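Local coordinates for trwC protein (PDB 1QX0), which probably nicks one strand of plasmid DNA and carries it in conjugation, this chain being the metal- and DNA-binding relaxase domain, at residues D85-A90 against Q159-A164; A113-L118 against I145-H150. All coordinates share one frame; numbering follows the deposited sequence.

How the interactions relate
From the N terminus, after the strands and helices of its first 80 residues, the chain forms strand 81-89, which carries residues 85-90, then runs through helix 104-122, which carries 113-118. It returns along strand 145-152, where interaction 2 closes the shorter loop, and the next strand, 158-171, closes the longer one in interaction 1. Interaction 2 is thus enclosed within interaction 1 and the two do not cross. Strand 158-171 lies between its two neighbours: it pairs with 81-89 in interaction 1 and with 145-152 through backbone contacts such as His163 O to Phe148 N, 2.8 Å. Interaction 2 sets the helix against the same sheet, and both contacts supply histidines to a single zinc ion.

Interaction 1 of 2, residues D85-A90 against Q159-A164; sequences DLTFSA and QLHTHA. With ZN (zinc ion), chain D; nucleotides of chain A.
His163 and Asp85 meet across an antiparallel strand pair in the central sheet of the relaxase domain, strand 158-171 carrying two of the three metal-binding histidines of this HUH-type family, His161 and His163. The strands run at 166°, and the pairs Leu86-Ala164 and Phe88-Thr162 each close with two backbone hydrogen bonds, that of Leu86 N to Ala164 O being nearly straight at 2.8 Å. Packing is dense on the face bearing Phe88, where the edge of its ring, at CE1, reaches Ala164 CB at 4.0 Å and helix 104-122 covers the residues. On the other face His161 and His163 bind zinc through NE2, and His150 completes the histidine set. Asp85, its chi1 of -179° swinging CG away from the backbone N, brings OD2 to His163 ND1 at 3.1 Å; the carboxylate accepts through its syn lone pair, its plane 48° from the ring. Thr87 OG1 takes a second, weak bond from the same N-H. Replacing Asp85 by an alanine is likely to cost His163 ND1 its better acceptor, leaving it the weak Thr87 bond and the rotation of the ring less firmly fixed. Toward the DNA the side chains of Ser89 and Gln159 meet through water 1 rather than directly: it links Ser89 OG to Gln159 NE2, and that amide nitrogen also donates to O2 of thymidine DT23 of chain A at 2.9 Å.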
ATOM      1  N   ASP B  85      -0.393  -3.371  -7.007  1.00 17.02           N
ATOM      2  CA  ASP B  85      -0.116  -3.068  -5.638  1.00 17.04           C
ATOM      3  C   ASP B  85      -0.536  -1.630  -5.374  1.00 17.14           C
ATOM      4  O   ASP B  85      -0.039  -0.687  -6.022  1.00 16.17           O
ATOM      5  CB  ASP B  85       1.381  -3.284  -5.315  1.00 18.06           C
ATOM      6  CG  ASP B  85       1.712  -2.975  -3.830  1.00 20.98           C
ATOM      7  OD1 ASP B  85       0.762  -2.707  -3.054  1.00 24.33           O
ATOM      8  OD2 ASP B  85       2.876  -2.982  -3.344  1.00 24.59           O
ATOM      9  N   LEU B  86      -1.451  -1.458  -4.420  1.00 16.46           N
ATOM     10  CA  LEU B  86      -1.809  -0.126  -3.969  1.00 15.95           C
ATOM     11  C   LEU B  86      -1.255   0.022  -2.543  1.00 15.01           C
ATOM     12  O   LEU B  86      -1.679  -0.686  -1.629  1.00 14.52           O
ATOM     13  CB  LEU B  86      -3.319   0.101  -4.017  1.00 16.03           C
ATOM     14  CG  LEU B  86      -4.172  -0.069  -5.284  1.00 16.93           C
ATOM     15  CD1 LEU B  86      -5.532   0.525  -5.028  1.00 16.36           C
ATOM     16  CD2 LEU B  86      -3.598   0.603  -6.508  1.00 18.45           C
ATOM     17  N   THR B  87      -0.285   0.911  -2.362  1.00 13.13           N
ATOM     18  CA  THR B  87       0.413   0.965  -1.082  1.00 13.03           C
ATOM     19  C   THR B  87      -0.084   2.199  -0.348  1.00 12.59           C
ATOM     20  O   THR B  87       0.135   3.308  -0.808  1.00 12.43           O
ATOM     21  CB  THR B  87       1.964   0.959  -1.298  1.00 13.22           C
ATOM     22  OG1 THR B  87       2.375  -0.294  -1.900  1.00 12.31           O
ATOM     23  CG2 THR B  87       2.733   1.043   0.036  1.00 11.40           C
ATOM     24  N   PHE B  88      -0.778   2.003   0.775  1.00 12.99           N
ATOM     25  CA  PHE B  88      -1.320   3.135   1.547  1.00 13.15           C
ATOM     26  C   PHE B  88      -0.395   3.479   2.706  1.00 13.32           C
ATOM     27  O   PHE B  88      -0.101   2.608   3.532  1.00 12.54           O
ATOM     28  CB  PHE B  88      -2.669   2.745   2.144  1.00 12.32           C
ATOM     29  CG  PHE B  88      -3.737   2.507   1.127  1.00 15.88           C
ATOM     30  CD1 PHE B  88      -3.837   1.275   0.468  1.00 14.93           C
ATOM     31  CD2 PHE B  88      -4.669   3.503   0.843  1.00 14.10           C
ATOM     32  CE1 PHE B  88      -4.850   1.048  -0.475  1.00 16.74           C
ATOM     33  CE2 PHE B  88      -5.667   3.279  -0.099  1.00 18.15           C
ATOM     34  CZ  PHE B  88      -5.756   2.048  -0.768  1.00 16.03           C
ATOM     35  N   SER B  89       0.028   4.741   2.805  1.00 13.79           N
ATOM     36  CA  SER B  89       1.000   5.131   3.850  1.00 14.41           C
ATOM     37  C   SER B  89       0.455   6.230   4.686  1.00 14.67           C
ATOM     38  O   SER B  89       0.037   7.246   4.149  1.00 15.00           O
ATOM     39  CB  SER B  89       2.309   5.598   3.213  1.00 13.77           C
ATOM     40  OG  SER B  89       2.887   4.513   2.519  1.00 15.84           O
ATOM     41  N   ALA B  90       0.476   6.049   6.011  1.00 14.62           N
ATOM     42  CA  ALA B  90       0.017   7.088   6.916  1.00 14.03           C
ATOM     43  C   ALA B  90       1.025   8.230   6.959  1.00 14.08           C
ATOM     44  O   ALA B  90       2.198   8.002   6.715  1.00 13.88           O
ATOM     45  CB  ALA B  90      -0.170   6.524   8.322  1.00 14.16           C
ATOM     46  N   GLN B 159       6.718   3.592  10.230  1.00 14.36           N
ATOM     47  CA  GLN B 159       6.184   3.881   8.896  1.00 15.31           C
ATOM     48  C   GLN B 159       4.980   2.968   8.648  1.00 15.31           C
ATOM     49  O   GLN B 159       5.122   1.889   8.077  1.00 15.33           O
ATOM     50  CB  GLN B 159       7.275   3.646   7.819  1.00 15.54           C
ATOM     51  CG  GLN B 159       6.861   3.966   6.371  1.00 14.28           C
ATOM     52  CD  GLN B 159       6.311   5.401   6.159  1.00 15.42           C
ATOM     53  OE1 GLN B 159       6.413   6.294   7.032  1.00 15.28           O
ATOM     54  NE2 GLN B 159       5.732   5.610   5.000  1.00 15.93           N
ATOM     55  N   LEU B 160       3.812   3.374   9.150  1.00 15.95           N
ATOM     56  CA  LEU B 160       2.628   2.545   9.054  1.00 15.40           C
ATOM     57  C   LEU B 160       2.179   2.596   7.611  1.00 15.72           C
ATOM     58  O   LEU B 160       1.765   3.648   7.105  1.00 16.09           O
ATOM     59  CB  LEU B 160       1.503   3.033  10.001  1.00 16.32           C
ATOM     60  CG  LEU B 160       0.144   2.299  10.103  1.00 14.02           C
ATOM     61  CD1 LEU B 160       0.291   0.840  10.496  1.00 15.09           C
ATOM     62  CD2 LEU B 160      -0.698   2.975  11.167  1.00 16.10           C
ATOM     63  N   HIS B 161       2.264   1.458   6.945  1.00 15.28           N
ATOM     64  CA  HIS B 161       1.768   1.346   5.569  1.00 14.62           C
ATOM     65  C   HIS B 161       1.184  -0.014   5.289  1.00 14.57           C
ATOM     66  O   HIS B 161       1.579  -0.996   5.930  1.00 15.38           O
ATOM     67  CB  HIS B 161       2.883   1.663   4.560  1.00 13.24           C
ATOM     68  CG  HIS B 161       4.038   0.719   4.599  1.00 15.12           C
ATOM     69  ND1 HIS B 161       5.076   0.837   5.508  1.00 14.17           N
ATOM     70  CD2 HIS B 161       4.351  -0.337   3.805  1.00 13.77           C
ATOM     71  CE1 HIS B 161       5.974  -0.105   5.270  1.00 12.76           C
ATOM     72  NE2 HIS B 161       5.553  -0.831   4.245  1.00 13.34           N
ATOM     73  N   THR B 162       0.273  -0.082   4.311  1.00 14.23           N
ATOM     74  CA  THR B 162      -0.326  -1.353   3.889  1.00 13.22           C
ATOM     75  C   THR B 162      -0.195  -1.554   2.377  1.00 13.66           C
ATOM     76  O   THR B 162      -0.537  -0.673   1.601  1.00 14.38           O
ATOM     77  CB  THR B 162      -1.843  -1.394   4.247  1.00 13.82           C
ATOM     78  OG1 THR B 162      -2.043  -1.379   5.682  1.00 13.90           O
ATOM     79  CG2 THR B 162      -2.468  -2.687   3.781  1.00 10.04           C
ATOM     80  N   HIS B 163       0.260  -2.731   1.971  1.00 13.48           N
ATOM     81  CA  HIS B 163       0.329  -3.093   0.570  1.00 13.94           C
ATOM     82  C   HIS B 163      -0.943  -3.833   0.269  1.00 13.56           C
ATOM     83  O   HIS B 163      -1.154  -4.948   0.765  1.00 13.89           O
ATOM     84  CB  HIS B 163       1.499  -4.018   0.281  1.00 12.55           C
ATOM     85  CG  HIS B 163       2.832  -3.426   0.578  1.00 15.01           C
ATOM     86  ND1 HIS B 163       3.524  -2.658  -0.333  1.00 16.21           N
ATOM     87  CD2 HIS B 163       3.628  -3.528   1.672  1.00 14.40           C
ATOM     88  CE1 HIS B 163       4.682  -2.298   0.197  1.00 16.10           C
ATOM     89  NE2 HIS B 163       4.768  -2.816   1.409  1.00 14.65           N
ATOM     90  N   ALA B 164      -1.798  -3.203  -0.512  1.00 13.07           N
ATOM     91  CA  ALA B 164      -3.018  -3.847  -0.960  1.00 14.12           C
ATOM     92  C   ALA B 164      -2.681  -4.420  -2.318  1.00 13.59           C
ATOM     93  O   ALA B 164      -2.617  -3.692  -3.304  1.00 13.57           O
ATOM     94  CB  ALA B 164      -4.180  -2.842  -1.037  1.00 14.17           C
TER
HETATM   95 ZN    ZN D 294       6.032  -2.714   3.299  1.00 24.88          ZN
ATOM     96  P    DT A  23       6.169  14.459   4.504  1.00 15.92           P
ATOM     97  OP1  DT A  23       5.441  14.770   5.749  1.00 16.59           O
ATOM     98  OP2  DT A  23       7.218  15.386   3.971  1.00 14.49           O
ATOM     99  O5'  DT A  23       6.756  13.001   4.660  1.00 14.58           O
ATOM    100  C5'  DT A  23       7.668  12.694   5.750  1.00 13.08           C
ATOM    101  C4'  DT A  23       7.613  11.209   6.097  1.00  9.57           C
ATOM    102  O4'  DT A  23       6.231  10.856   6.277  1.00 12.77           O
ATOM    103  C3'  DT A  23       8.101  10.234   5.031  1.00 10.31           C
ATOM    104  O3'  DT A  23       8.550   9.034   5.643  1.00 10.74           O
ATOM    105  C2'  DT A  23       6.878   9.849   4.219  1.00 11.08           C
ATOM    106  C1'  DT A  23       5.824   9.901   5.312  1.00 11.44           C
ATOM    107  N1   DT A  23       4.428  10.167   4.804  1.00 14.12           N
ATOM    108  C2   DT A  23       3.733   9.078   4.320  1.00 14.61           C
ATOM    109  O2   DT A  23       4.180   7.951   4.273  1.00 14.00           O
ATOM    110  N3   DT A  23       2.472   9.340   3.865  1.00 19.26           N
ATOM    111  C4   DT A  23       1.839  10.566   3.860  1.00 18.07           C
ATOM    112  O4   DT A  23       0.698  10.674   3.433  1.00 21.30           O
ATOM    113  C5   DT A  23       2.599  11.671   4.381  1.00 16.80           C
ATOM    114  C7   DT A  23       1.981  13.045   4.369  1.00 15.95           C
ATOM    115  C6   DT A  23       3.855  11.432   4.823  1.00 15.99           C
ATOM    116  P    DG A  22       5.501  16.152  -2.061  1.00 22.93           P
ATOM    117  OP1  DG A  22       5.477  17.446  -1.403  1.00 24.00           O
ATOM    118  OP2  DG A  22       6.722  15.553  -2.684  1.00 22.18           O
ATOM    119  O5'  DG A  22       5.000  15.103  -0.973  1.00 20.22           O
ATOM    120  C5'  DG A  22       4.069  15.491   0.014  1.00 16.66           C
ATOM    121  C4'  DG A  22       4.157  14.480   1.152  1.00 15.37           C
ATOM    122  O4'  DG A  22       3.978  13.121   0.647  1.00 14.02           O
ATOM    123  C3'  DG A  22       5.474  14.492   1.940  1.00 12.67           C
ATOM    124  O3'  DG A  22       5.147  14.258   3.308  1.00 14.76           O
ATOM    125  C2'  DG A  22       6.241  13.338   1.303  1.00 12.58           C
ATOM    126  C1'  DG A  22       5.121  12.343   0.946  1.00 15.87           C
ATOM    127  N9   DG A  22       5.418  11.466  -0.216  1.00 16.39           N
ATOM    128  C8   DG A  22       5.718  11.850  -1.505  1.00 14.89           C
ATOM    129  N7   DG A  22       5.939  10.846  -2.305  1.00 16.67           N
ATOM    130  C5   DG A  22       5.800   9.729  -1.525  1.00 16.66           C
ATOM    131  C6   DG A  22       5.921   8.353  -1.839  1.00 18.80           C
ATOM    132  O6   DG A  22       6.188   7.792  -2.920  1.00 20.31           O
ATOM    133  N1   DG A  22       5.685   7.569  -0.709  1.00 18.10           N
ATOM    134  C2   DG A  22       5.383   8.022   0.552  1.00 15.71           C
ATOM    135  N2   DG A  22       5.202   7.097   1.517  1.00 15.38           N
ATOM    136  N3   DG A  22       5.276   9.308   0.841  1.00 17.12           N
ATOM    137  C4   DG A  22       5.484  10.100  -0.230  1.00 15.46           C
TER
HETATM  138  O   HOH W   1       5.709   3.654   2.822  1.00 13.78           O
HETATM  139  O   HOH W   2       4.525   7.496   8.093  1.00 17.65           O
HETATM  140  O   HOH W   3       7.803  -1.446   2.083  1.00 27.14           O

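Interaction 2 of 2, residues A113-L118 against I145-H150. With ZN (zinc ion), chain D.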
ATOM      1  N   ALA B 113      -9.470   2.770   7.056  1.00 18.66           N
ATOM      2  CA  ALA B 113      -9.396   3.731   5.957  1.00 18.01           C
ATOM      3  C   ALA B 113      -8.934   3.030   4.670  1.00 18.40           C
ATOM      4  O   ALA B 113      -9.361   3.380   3.589  1.00 19.73           O
ATOM      5  CB  ALA B 113      -8.530   4.914   6.298  1.00 16.55           C
ATOM      6  N   VAL B 114      -8.081   2.025   4.805  1.00 18.18           N
ATOM      7  CA  VAL B 114      -7.606   1.223   3.685  1.00 17.94           C
ATOM      8  C   VAL B 114      -8.775   0.390   3.171  1.00 17.97           C
ATOM      9  O   VAL B 114      -8.998   0.342   1.981  1.00 17.81           O
ATOM     10  CB  VAL B 114      -6.465   0.251   4.127  1.00 17.65           C
ATOM     11  CG1 VAL B 114      -6.034  -0.691   2.989  1.00 18.37           C
ATOM     12  CG2 VAL B 114      -5.270   1.004   4.702  1.00 17.55           C
ATOM     13  N   ALA B 115      -9.494  -0.278   4.076  1.00 17.29           N
ATOM     14  CA  ALA B 115     -10.602  -1.150   3.691  1.00 17.37           C
ATOM     15  C   ALA B 115     -11.695  -0.386   2.953  1.00 17.20           C
ATOM     16  O   ALA B 115     -12.124  -0.793   1.881  1.00 17.53           O
ATOM     17  CB  ALA B 115     -11.166  -1.916   4.904  1.00 16.68           C
ATOM     18  N   ARG B 116     -12.090   0.746   3.507  1.00 17.19           N
ATOM     19  CA  ARG B 116     -13.064   1.635   2.868  1.00 17.26           C
ATOM     20  C   ARG B 116     -12.610   2.186   1.513  1.00 16.69           C
ATOM     21  O   ARG B 116     -13.379   2.182   0.542  1.00 16.08           O
ATOM     22  CB  ARG B 116     -13.453   2.762   3.826  1.00 16.92           C
ATOM     23  CG  ARG B 116     -14.108   2.258   5.109  1.00 18.91           C
ATOM     24  CD  ARG B 116     -14.904   3.320   5.849  1.00 25.47           C
ATOM     25  NE  ARG B 116     -15.256   2.959   7.226  1.00 29.35           N
ATOM     26  CZ  ARG B 116     -14.832   3.594   8.327  1.00 30.34           C
ATOM     27  NH1 ARG B 116     -14.015   4.648   8.268  1.00 27.42           N
ATOM     28  NH2 ARG B 116     -15.244   3.170   9.508  1.00 33.32           N
ATOM     29  N   THR B 117     -11.356   2.626   1.418  1.00 16.32           N
ATOM     30  CA  THR B 117     -10.817   3.026   0.112  1.00 16.02           C
ATOM     31  C   THR B 117     -10.836   1.886  -0.931  1.00 16.07           C
ATOM     32  O   THR B 117     -11.198   2.087  -2.125  1.00 15.32           O
ATOM     33  CB  THR B 117      -9.400   3.568   0.265  1.00 16.96           C
ATOM     34  OG1 THR B 117      -9.417   4.656   1.211  1.00 15.83           O
ATOM     35  CG2 THR B 117      -8.926   4.172  -1.067  1.00 14.79           C
ATOM     36  N   LEU B 118     -10.451   0.694  -0.485  1.00 15.17           N
ATOM     37  CA  LEU B 118     -10.380  -0.452  -1.393  1.00 15.67           C
ATOM     38  C   LEU B 118     -11.752  -0.804  -1.998  1.00 16.30           C
ATOM     39  O   LEU B 118     -11.847  -1.197  -3.163  1.00 15.69           O
ATOM     40  CB  LEU B 118      -9.715  -1.669  -0.709  1.00 14.49           C
ATOM     41  CG  LEU B 118      -8.190  -1.583  -0.596  1.00 14.58           C
ATOM     42  CD1 LEU B 118      -7.640  -2.810   0.188  1.00 13.81           C
ATOM     43  CD2 LEU B 118      -7.559  -1.467  -1.960  1.00 11.95           C
ATOM     44  N   ILE B 145      -8.193  -9.180  -3.236  1.00 16.01           N
ATOM     45  CA  ILE B 145      -7.115  -8.376  -2.620  1.00 16.07           C
ATOM     46  C   ILE B 145      -6.479  -9.041  -1.427  1.00 15.74           C
ATOM     47  O   ILE B 145      -7.167  -9.402  -0.483  1.00 15.79           O
ATOM     48  CB  ILE B 145      -7.593  -6.956  -2.184  1.00 15.52           C
ATOM     49  CG1 ILE B 145      -8.486  -6.315  -3.252  1.00 15.15           C
ATOM     50  CG2 ILE B 145      -6.396  -6.068  -1.919  1.00 14.92           C
ATOM     51  CD1 ILE B 145      -9.340  -5.145  -2.721  1.00 14.24           C
ATOM     52  N   GLY B 146      -5.161  -9.196  -1.481  1.00 16.21           N
ATOM     53  CA  GLY B 146      -4.392  -9.575  -0.297  1.00 16.88           C
ATOM     54  C   GLY B 146      -3.739  -8.328   0.264  1.00 16.76           C
ATOM     55  O   GLY B 146      -2.962  -7.675  -0.415  1.00 18.06           O
ATOM     56  N   LYS B 147      -4.084  -7.990   1.492  1.00 17.10           N
ATOM     57  CA  LYS B 147      -3.592  -6.799   2.158  1.00 16.77           C
ATOM     58  C   LYS B 147      -2.519  -7.174   3.175  1.00 17.48           C
ATOM     59  O   LYS B 147      -2.722  -8.077   4.005  1.00 17.16           O
ATOM     60  CB  LYS B 147      -4.748  -6.109   2.886  1.00 16.75           C
ATOM     61  CG  LYS B 147      -5.949  -5.713   2.021  1.00 15.02           C
ATOM     62  CD  LYS B 147      -6.929  -4.889   2.880  1.00 13.42           C
ATOM     63  CE  LYS B 147      -7.808  -5.780   3.763  1.00 15.72           C
ATOM     64  NZ  LYS B 147      -8.815  -4.985   4.605  1.00 15.72           N
ATOM     65  N   PHE B 148      -1.383  -6.467   3.119  1.00 17.43           N
ATOM     66  CA  PHE B 148      -0.236  -6.728   3.991  1.00 16.75           C
ATOM     67  C   PHE B 148       0.187  -5.446   4.700  1.00 16.43           C
ATOM     68  O   PHE B 148       0.786  -4.544   4.101  1.00 15.67           O
ATOM     69  CB  PHE B 148       0.922  -7.352   3.184  1.00 16.69           C
ATOM     70  CG  PHE B 148       0.507  -8.563   2.397  1.00 16.06           C
ATOM     71  CD1 PHE B 148       0.035  -8.435   1.080  1.00 15.11           C
ATOM     72  CD2 PHE B 148       0.521  -9.835   2.987  1.00 15.56           C
ATOM     73  CE1 PHE B 148      -0.377  -9.566   0.349  1.00 12.76           C
ATOM     74  CE2 PHE B 148       0.105 -10.957   2.273  1.00 13.11           C
ATOM     75  CZ  PHE B 148      -0.370 -10.808   0.945  1.00 12.06           C
ATOM     76  N   ARG B 149      -0.161  -5.360   5.977  1.00 16.92           N
ATOM     77  CA  ARG B 149       0.166  -4.190   6.785  1.00 17.60           C
ATOM     78  C   ARG B 149       1.580  -4.313   7.365  1.00 17.79           C
ATOM     79  O   ARG B 149       1.966  -5.361   7.898  1.00 17.64           O
ATOM     80  CB  ARG B 149      -0.863  -3.993   7.902  1.00 17.42           C
ATOM     81  CG  ARG B 149      -0.767  -2.622   8.587  1.00 19.53           C
ATOM     82  CD  ARG B 149      -1.586  -2.442   9.853  1.00 18.96           C
ATOM     83  NE  ARG B 149      -1.190  -3.400  10.856  1.00 21.18           N
ATOM     84  CZ  ARG B 149      -2.016  -4.230  11.486  1.00 21.65           C
ATOM     85  NH1 ARG B 149      -1.518  -5.067  12.377  1.00 20.79           N
ATOM     86  NH2 ARG B 149      -3.327  -4.211  11.266  1.00 18.44           N
ATOM     87  N   HIS B 150       2.339  -3.222   7.256  1.00 17.98           N
ATOM     88  CA  HIS B 150       3.738  -3.170   7.659  1.00 17.61           C
ATOM     89  C   HIS B 150       3.951  -1.958   8.548  1.00 17.47           C
ATOM     90  O   HIS B 150       3.151  -1.040   8.524  1.00 16.41           O
ATOM     91  CB  HIS B 150       4.600  -3.037   6.411  1.00 18.15           C
ATOM     92  CG  HIS B 150       4.644  -4.279   5.571  1.00 19.97           C
ATOM     93  ND1 HIS B 150       5.321  -4.339   4.376  1.00 23.24           N
ATOM     94  CD2 HIS B 150       4.130  -5.518   5.771  1.00 22.07           C
ATOM     95  CE1 HIS B 150       5.216  -5.559   3.872  1.00 24.12           C
ATOM     96  NE2 HIS B 150       4.500  -6.293   4.701  1.00 21.37           N
TER
HETATM   97 ZN    ZN D 294       6.032  -2.714   3.299  1.00 24.88          ZN
HETATM   98  O   HOH W   3       7.803  -1.446   2.083  1.00 27.14           O
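Helix 113-118 lies over strand 145-150 nearly antiparallel to it, at 155° between their N-to-C directions, and the axes of these short segments come no nearer than 11.3 Å, so side chains alone bridge the gap. Leu118 carries most of it. Its CB meets the end of Ile145, CD1, at 4.0 Å, the two side chains crossing at a slant, while its CD1 branch lies against the methylenes of Lys147. There Leu118 CD1 and Lys147 CD are 3.5 Å apart, tighter than usual for two carbons, the leucine branch and the lysine chain running past one another with opposite headings. Lys147 runs extended from the strand until a bend at its third torsion (chi3 -80°) turns the amino end toward Ala115, bringing NZ within 3.9 Å of its CB. That buried ammonium is bonded to Gln37, whose amide nitrogen in turn donates to Ala115 O. Val114 CG1 adds a looser touch on Lys147 CD at 4.3 Å. Leu118 and Val114 also reach Phe88, which ties the helix to strand 81-89 as well. At the C-terminal end of segment 145-150, His150 ND1 binds zinc at 2.1 Å and its NE2 bonds to Tyr18 O. The arrangement is a helix packed on one face of an antiparallel sheet whose other face bears a three-histidine metal site, as in HUH relaxases.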